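Local coordinates for protein Ifi204 (Mus musculus domesticus, PDB 5YZW) that probably senses DNA in innate immunity, its second HIN domain, HINb, being a DNA-recognition module of the interferon-inducible PYHIN family, at residues 31-36 and 55-60; 128-131 and 136-139. All coordinates share one frame; numbering follows the deposited sequence.

In the fold
HIN domains are built from two OB folds in tandem, and each contact lies in a different one. Contact 1 comes first along the chain: strand 30-38, in the sheet of the first fold, meets the loop that runs from strand 43-48 to strand 62-71. Contact 2 follows, pairing strands 119-132 and 135-142 in the sheet of the second fold. The contacts do not touch: their centres are about 30 Å apart, their nearest atoms about 17 Å, and they lie on opposite sides of the chain's centre. One packs a loop against a strand of the sheet through buried rings, the other builds a hairpin by backbone pairing, so each belongs to the local architecture of its own barrel.

Contact 1: 31-36 and 55-60; sequences RMFHAT and SKFIPR
F33 carries its CG between its own backbone N and carbonyl carbon (chi1 59°), while F57 holds its CG beside the backbone N and anti to the carbonyl carbon (chi1 -77°); with these torsions the two rings meet between strand 30-38 and the loop. They form an offset edge-to-face pair, the edge of F33 turned to the face of F57, with centroids 5.5 Å apart and planes inclined at 68°. The leading corner is F33 CE1, which lies 3.6 Å from F57 CB and also reaches F57 CG; F33 CZ, next along the edge, comes within 3.8 Å of F57 CD1. Farther along the strand, the methyl of A35 meets another part of the same ring, A35 CB lying 3.6 Å from F57 CD2. F57 is also the centre of an inverse gamma turn, so the backbone bends sharply where its ring enters the interior. V48 of the neighbouring strand 43-48 touches both phenylalanines. All three contact residues are buried, and what joins loop to sheet here is apolar: the contact is probably held by dispersion, with a weak electrostatic preference of ring edge for ring face.

Contact 2: 128-131 and 136-139; sequences KKTE and IYYG
K129 runs its side chain across I136 and alongside Y138 on one face of an antiparallel beta hairpin, part of the second OB fold of this HIN domain. CG sits anti to the backbone N (chi1 172°) and the chain beyond is extended, which carries the aliphatic part along the Y138 side chain, pointing the same way. Beyond CB, CG lies near both I136 CD1 and Y138 CE1. Next, K129 CD comes to 3.9 Å from Y138 CE1. CE presses on the I136 methyl, with K129 CE to I136 CD1 a tight 3.5 Å. At the tip, NZ forms a salt bridge with E161 and a hydrogen bond to the carbonyl of C160. With an alanine at this position, E161 would probably lose this positive partner, and I136 CD1 and Y138 CE1 the alkyl chain that covers them. On the other face T130 OG1 rests against Y137 CB at 3.9 Å. T130 and Y137 form a hydrogen-bonded pair, with T130 N to Y137 O at 3.1 Å. The return bond, Y137 N to T130 O, is 2.8 Å long and almost straight, 177° at the hydrogen; that same T130 O also sits at the edge of the Y137 ring, in its plane.

Contact 1: 31-36 and 55-60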
ATOM      1  N   ARG A  31     -15.430   0.855   1.640  1.00 50.63           N
ATOM      2  CA  ARG A  31     -14.417  -0.193   1.660  1.00 49.92           C
ATOM      3  C   ARG A  31     -13.431  -0.050   0.505  1.00 52.18           C
ATOM      4  O   ARG A  31     -13.769   0.452  -0.578  1.00 47.60           O
ATOM      5  CB  ARG A  31     -15.053  -1.593   1.609  1.00 49.33           C
ATOM      6  CG  ARG A  31     -16.198  -1.794   2.599  1.00 50.86           C
ATOM      7  CD  ARG A  31     -15.729  -2.428   3.914  1.00 53.20           C
ATOM      8  NE  ARG A  31     -15.268  -3.812   3.787  1.00 50.04           N
ATOM      9  CZ  ARG A  31     -14.726  -4.499   4.792  1.00 56.47           C
ATOM     10  NH1 ARG A  31     -14.584  -3.915   5.980  1.00 50.44           N
ATOM     11  NH2 ARG A  31     -14.334  -5.760   4.623  1.00 47.42           N
ATOM     12  N   MET A  32     -12.211  -0.533   0.745  1.00 41.02           N
ATOM     13  CA  MET A  32     -11.175  -0.552  -0.277  1.00 42.96           C
ATOM     14  C   MET A  32     -10.210  -1.681   0.063  1.00 47.03           C
ATOM     15  O   MET A  32     -10.238  -2.222   1.173  1.00 43.95           O
ATOM     16  CB  MET A  32     -10.463   0.803  -0.351  1.00 43.62           C
ATOM     17  CG  MET A  32      -9.420   0.985   0.738  1.00 49.20           C
ATOM     18  SD  MET A  32      -8.699   2.628   0.743  1.00 49.59           S
ATOM     19  CE  MET A  32      -7.518   2.467  -0.606  1.00 46.83           C
ATOM     20  N   PHE A  33      -9.374  -2.069  -0.914  1.00 39.46           N
ATOM     21  CA  PHE A  33      -8.141  -2.786  -0.602  1.00 36.97           C
ATOM     22  C   PHE A  33      -7.021  -2.279  -1.502  1.00 39.04           C
ATOM     23  O   PHE A  33      -7.244  -1.521  -2.458  1.00 41.95           O
ATOM     24  CB  PHE A  33      -8.277  -4.318  -0.686  1.00 37.81           C
ATOM     25  CG  PHE A  33      -8.714  -4.837  -2.040  1.00 44.64           C
ATOM     26  CD1 PHE A  33      -7.779  -5.093  -3.036  1.00 39.45           C
ATOM     27  CD2 PHE A  33     -10.042  -5.098  -2.299  1.00 42.02           C
ATOM     28  CE1 PHE A  33      -8.169  -5.607  -4.307  1.00 41.42           C
ATOM     29  CE2 PHE A  33     -10.452  -5.601  -3.560  1.00 45.60           C
ATOM     30  CZ  PHE A  33      -9.509  -5.848  -4.555  1.00 41.22           C
ATOM     31  N   HIS A  34      -5.797  -2.679  -1.153  1.00 38.98           N
ATOM     32  CA  HIS A  34      -4.583  -2.318  -1.875  1.00 40.67           C
ATOM     33  C   HIS A  34      -4.052  -3.554  -2.587  1.00 45.86           C
ATOM     34  O   HIS A  34      -4.171  -4.673  -2.076  1.00 41.04           O
ATOM     35  CB  HIS A  34      -3.495  -1.787  -0.929  1.00 37.72           C
ATOM     36  CG  HIS A  34      -3.724  -0.392  -0.440  1.00 44.74           C
ATOM     37  ND1 HIS A  34      -3.242   0.722  -1.098  1.00 46.96           N
ATOM     38  CD2 HIS A  34      -4.345   0.068   0.669  1.00 45.31           C
ATOM     39  CE1 HIS A  34      -3.588   1.808  -0.428  1.00 45.22           C
ATOM     40  NE2 HIS A  34      -4.266   1.439   0.644  1.00 45.63           N
ATOM     41  N   ALA A  35      -3.472  -3.350  -3.769  1.00 38.77           N
ATOM     42  CA  ALA A  35      -2.848  -4.424  -4.522  1.00 42.76           C
ATOM     43  C   ALA A  35      -1.573  -3.899  -5.154  1.00 40.74           C
ATOM     44  O   ALA A  35      -1.469  -2.711  -5.486  1.00 40.96           O
ATOM     45  CB  ALA A  35      -3.770  -4.980  -5.627  1.00 42.11           C
ATOM     46  N   THR A  36      -0.602  -4.792  -5.312  1.00 39.75           N
ATOM     47  CA  THR A  36       0.557  -4.564  -6.163  1.00 41.98           C
ATOM     48  C   THR A  36       0.424  -5.456  -7.396  1.00 45.02           C
ATOM     49  O   THR A  36       0.098  -6.642  -7.263  1.00 44.77           O
ATOM     50  CB  THR A  36       1.846  -4.853  -5.392  1.00 39.30           C
ATOM     51  OG1 THR A  36       1.970  -3.896  -4.331  1.00 51.78           O
ATOM     52  CG2 THR A  36       3.055  -4.724  -6.300  1.00 41.34           C
ATOM     53  N   SER A  55     -12.533 -10.999  -5.416  1.00 48.85           N
ATOM     54  CA  SER A  55     -12.426 -12.301  -6.076  1.00 52.91           C
ATOM     55  C   SER A  55     -11.494 -12.306  -7.282  1.00 51.43           C
ATOM     56  O   SER A  55     -11.121 -13.386  -7.742  1.00 51.48           O
ATOM     57  CB  SER A  55     -13.804 -12.795  -6.528  1.00 61.65           C
ATOM     58  OG  SER A  55     -14.369 -11.904  -7.470  1.00 57.30           O
ATOM     59  N   LYS A  56     -11.104 -11.154  -7.812  1.00 50.24           N
ATOM     60  CA  LYS A  56     -10.200 -11.141  -8.957  1.00 54.98           C
ATOM     61  C   LYS A  56      -8.770 -10.740  -8.622  1.00 51.77           C
ATOM     62  O   LYS A  56      -7.847 -11.075  -9.383  1.00 45.53           O
ATOM     63  CB  LYS A  56     -10.750 -10.214 -10.048  1.00 57.83           C
ATOM     64  CG  LYS A  56     -11.968 -10.837 -10.741  1.00 62.56           C
ATOM     65  CD  LYS A  56     -12.649  -9.867 -11.681  1.00 65.81           C
ATOM     66  CE  LYS A  56     -14.017 -10.400 -12.101  1.00 68.19           C
ATOM     67  NZ  LYS A  56     -14.624  -9.508 -13.130  1.00 78.39           N
ATOM     68  N   PHE A  57      -8.547 -10.060  -7.504  1.00 46.10           N
ATOM     69  CA  PHE A  57      -7.183  -9.713  -7.120  1.00 48.70           C
ATOM     70  C   PHE A  57      -6.630 -10.813  -6.209  1.00 56.32           C
ATOM     71  O   PHE A  57      -6.391 -10.635  -5.008  1.00 52.17           O
ATOM     72  CB  PHE A  57      -7.147  -8.335  -6.479  1.00 51.22           C
ATOM     73  CG  PHE A  57      -7.238  -7.216  -7.472  1.00 44.98           C
ATOM     74  CD1 PHE A  57      -8.466  -6.862  -8.029  1.00 43.88           C
ATOM     75  CD2 PHE A  57      -6.093  -6.539  -7.882  1.00 46.83           C
ATOM     76  CE1 PHE A  57      -8.544  -5.824  -8.954  1.00 40.24           C
ATOM     77  CE2 PHE A  57      -6.160  -5.506  -8.803  1.00 46.51           C
ATOM     78  CZ  PHE A  57      -7.389  -5.143  -9.342  1.00 40.03           C
ATOM     79  N   ILE A  58      -6.459 -11.974  -6.825  1.00 48.55           N
ATOM     80  CA  ILE A  58      -5.826 -13.134  -6.205  1.00 55.56           C
ATOM     81  C   ILE A  58      -4.386 -13.191  -6.699  1.00 53.51           C
ATOM     82  O   ILE A  58      -4.170 -13.133  -7.912  1.00 59.95           O
ATOM     83  CB  ILE A  58      -6.568 -14.432  -6.562  1.00 56.28           C
ATOM     84  CG1 ILE A  58      -8.036 -14.330  -6.156  1.00 57.20           C
ATOM     85  CG2 ILE A  58      -5.892 -15.633  -5.918  1.00 58.00           C
ATOM     86  CD1 ILE A  58      -8.217 -14.046  -4.689  1.00 57.26           C
ATOM     87  N   PRO A  59      -3.394 -13.285  -5.815  1.00 57.77           N
ATOM     88  CA  PRO A  59      -2.006 -13.390  -6.279  1.00 60.43           C
ATOM     89  C   PRO A  59      -1.848 -14.456  -7.358  1.00 59.88           C
ATOM     90  O   PRO A  59      -2.337 -15.576  -7.223  1.00 60.81           O
ATOM     91  CB  PRO A  59      -1.252 -13.747  -4.999  1.00 56.56           C
ATOM     92  CG  PRO A  59      -2.043 -12.995  -3.898  1.00 56.02           C
ATOM     93  CD  PRO A  59      -3.485 -13.185  -4.339  1.00 58.66           C
ATOM     94  N   ARG A  60      -1.178 -14.082  -8.452  1.00 60.78           N
ATOM     95  CA  ARG A  60      -0.855 -14.865  -9.650  1.00 62.99           C
ATOM     96  C   ARG A  60      -1.973 -14.849 -10.694  1.00 60.80           C
ATOM     97  O   ARG A  60      -1.760 -15.332 -11.799  1.00 63.54           O
ATOM     98  CB  ARG A  60      -0.470 -16.324  -9.348  1.00 67.71           C
ATOM     99  CG  ARG A  60       0.587 -16.440  -8.258  1.00 81.02           C
ATOM    100  CD  ARG A  60       1.060 -17.866  -8.043  1.00 94.20           C
ATOM    101  NE  ARG A  60       2.092 -18.285  -8.996  1.00106.12           N
ATOM    102  CZ  ARG A  60       3.171 -17.588  -9.365  1.00108.84           C
ATOM    103  NH1 ARG A  60       3.453 -16.394  -8.854  1.00106.78           N
ATOM    104  NH2 ARG A  60       4.003 -18.117 -10.251  1.00110.56           N
TER

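Contact 2: 128-131 and 136-139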
ATOM      1  N   LYS A 128       9.748   0.410  19.919  1.00102.23           N
ATOM      2  CA  LYS A 128       9.176   1.144  21.037  1.00101.35           C
ATOM      3  C   LYS A 128       7.740   1.511  20.698  1.00 96.89           C
ATOM      4  O   LYS A 128       7.403   1.740  19.535  1.00 93.61           O
ATOM      5  CB  LYS A 128       9.993   2.402  21.368  1.00106.79           C
ATOM      6  CG  LYS A 128       9.489   3.153  22.601  1.00107.34           C
ATOM      7  CD  LYS A 128      10.113   4.535  22.747  1.00101.12           C
ATOM      8  CE  LYS A 128      11.630   4.486  22.644  1.00107.19           C
ATOM      9  NZ  LYS A 128      12.281   5.339  23.690  1.00103.50           N
ATOM     10  N   LYS A 129       6.890   1.534  21.722  1.00 82.94           N
ATOM     11  CA  LYS A 129       5.505   1.965  21.592  1.00 69.38           C
ATOM     12  C   LYS A 129       5.192   2.954  22.703  1.00 90.09           C
ATOM     13  O   LYS A 129       5.527   2.707  23.866  1.00 86.23           O
ATOM     14  CB  LYS A 129       4.547   0.771  21.652  1.00 75.94           C
ATOM     15  CG  LYS A 129       3.069   1.130  21.724  1.00 75.72           C
ATOM     16  CD  LYS A 129       2.200  -0.139  21.662  1.00 81.84           C
ATOM     17  CE  LYS A 129       0.747   0.142  22.037  1.00 80.46           C
ATOM     18  NZ  LYS A 129      -0.172  -1.012  21.815  1.00 72.41           N
ATOM     19  N   THR A 130       4.591   4.086  22.341  1.00 90.35           N
ATOM     20  CA  THR A 130       4.085   5.038  23.321  1.00 93.47           C
ATOM     21  C   THR A 130       2.800   5.650  22.779  1.00 88.09           C
ATOM     22  O   THR A 130       2.610   5.745  21.560  1.00 83.79           O
ATOM     23  CB  THR A 130       5.085   6.166  23.647  1.00103.27           C
ATOM     24  OG1 THR A 130       4.890   7.252  22.736  1.00 99.74           O
ATOM     25  CG2 THR A 130       6.543   5.696  23.558  1.00 98.12           C
ATOM     26  N   GLU A 131       1.916   6.066  23.693  1.00 75.76           N
ATOM     27  CA  GLU A 131       0.657   6.704  23.326  1.00 68.07           C
ATOM     28  C   GLU A 131       0.515   8.031  24.046  1.00 84.09           C
ATOM     29  O   GLU A 131       0.909   8.154  25.207  1.00100.57           O
ATOM     30  CB  GLU A 131      -0.542   5.827  23.665  1.00 72.27           C
ATOM     31  CG  GLU A 131      -0.246   4.339  23.717  1.00 92.66           C
ATOM     32  CD  GLU A 131      -1.476   3.511  24.072  1.00107.47           C
ATOM     33  OE1 GLU A 131      -1.308   2.342  24.489  1.00107.50           O
ATOM     34  OE2 GLU A 131      -2.607   4.032  23.924  1.00110.36           O
ATOM     35  N   ILE A 136      -0.730   7.187  18.583  1.00 66.98           N
ATOM     36  CA  ILE A 136       0.178   6.134  19.011  1.00 66.95           C
ATOM     37  C   ILE A 136       1.422   6.145  18.132  1.00 70.50           C
ATOM     38  O   ILE A 136       1.335   6.136  16.895  1.00 72.44           O
ATOM     39  CB  ILE A 136      -0.513   4.761  19.028  1.00 85.14           C
ATOM     40  CG1 ILE A 136       0.514   3.643  19.118  1.00 68.16           C
ATOM     41  CG2 ILE A 136      -1.376   4.592  17.814  1.00 96.58           C
ATOM     42  CD1 ILE A 136      -0.111   2.382  19.538  1.00 80.89           C
ATOM     43  N   TYR A 137       2.580   6.190  18.780  1.00 72.56           N
ATOM     44  CA  TYR A 137       3.873   6.415  18.144  1.00 79.76           C
ATOM     45  C   TYR A 137       4.677   5.125  18.224  1.00 79.27           C
ATOM     46  O   TYR A 137       4.983   4.651  19.321  1.00 85.42           O
ATOM     47  CB  TYR A 137       4.630   7.560  18.832  1.00 81.73           C
ATOM     48  CG  TYR A 137       3.903   8.895  18.836  1.00 79.14           C
ATOM     49  CD1 TYR A 137       2.913   9.173  19.776  1.00 84.14           C
ATOM     50  CD2 TYR A 137       4.202   9.871  17.895  1.00 78.09           C
ATOM     51  CE1 TYR A 137       2.241  10.390  19.773  1.00 83.04           C
ATOM     52  CE2 TYR A 137       3.536  11.090  17.883  1.00 83.38           C
ATOM     53  CZ  TYR A 137       2.558  11.347  18.827  1.00 87.15           C
ATOM     54  OH  TYR A 137       1.899  12.564  18.822  1.00 79.38           O
ATOM     55  N   TYR A 138       5.008   4.561  17.073  1.00 69.46           N
ATOM     56  CA  TYR A 138       5.821   3.352  16.991  1.00 78.58           C
ATOM     57  C   TYR A 138       7.224   3.730  16.530  1.00 82.59           C
ATOM     58  O   TYR A 138       7.406   4.192  15.399  1.00 74.69           O
ATOM     59  CB  TYR A 138       5.209   2.335  16.032  1.00 82.58           C
ATOM     60  CG  TYR A 138       3.904   1.722  16.482  1.00 83.28           C
ATOM     61  CD1 TYR A 138       3.894   0.677  17.393  1.00 88.97           C
ATOM     62  CD2 TYR A 138       2.687   2.139  15.946  1.00 74.62           C
ATOM     63  CE1 TYR A 138       2.710   0.091  17.798  1.00 90.12           C
ATOM     64  CE2 TYR A 138       1.495   1.553  16.337  1.00 71.62           C
ATOM     65  CZ  TYR A 138       1.517   0.527  17.271  1.00 83.27           C
ATOM     66  OH  TYR A 138       0.349  -0.074  17.683  1.00 81.60           O
ATOM     67  N   GLY A 139       8.215   3.546  17.399  1.00 82.03           N
ATOM     68  CA  GLY A 139       9.600   3.617  16.965  1.00 82.32           C
ATOM     69  C   GLY A 139       9.926   2.423  16.080  1.00 83.37           C
ATOM     70  O   GLY A 139       9.761   1.268  16.506  1.00 98.14           O
TER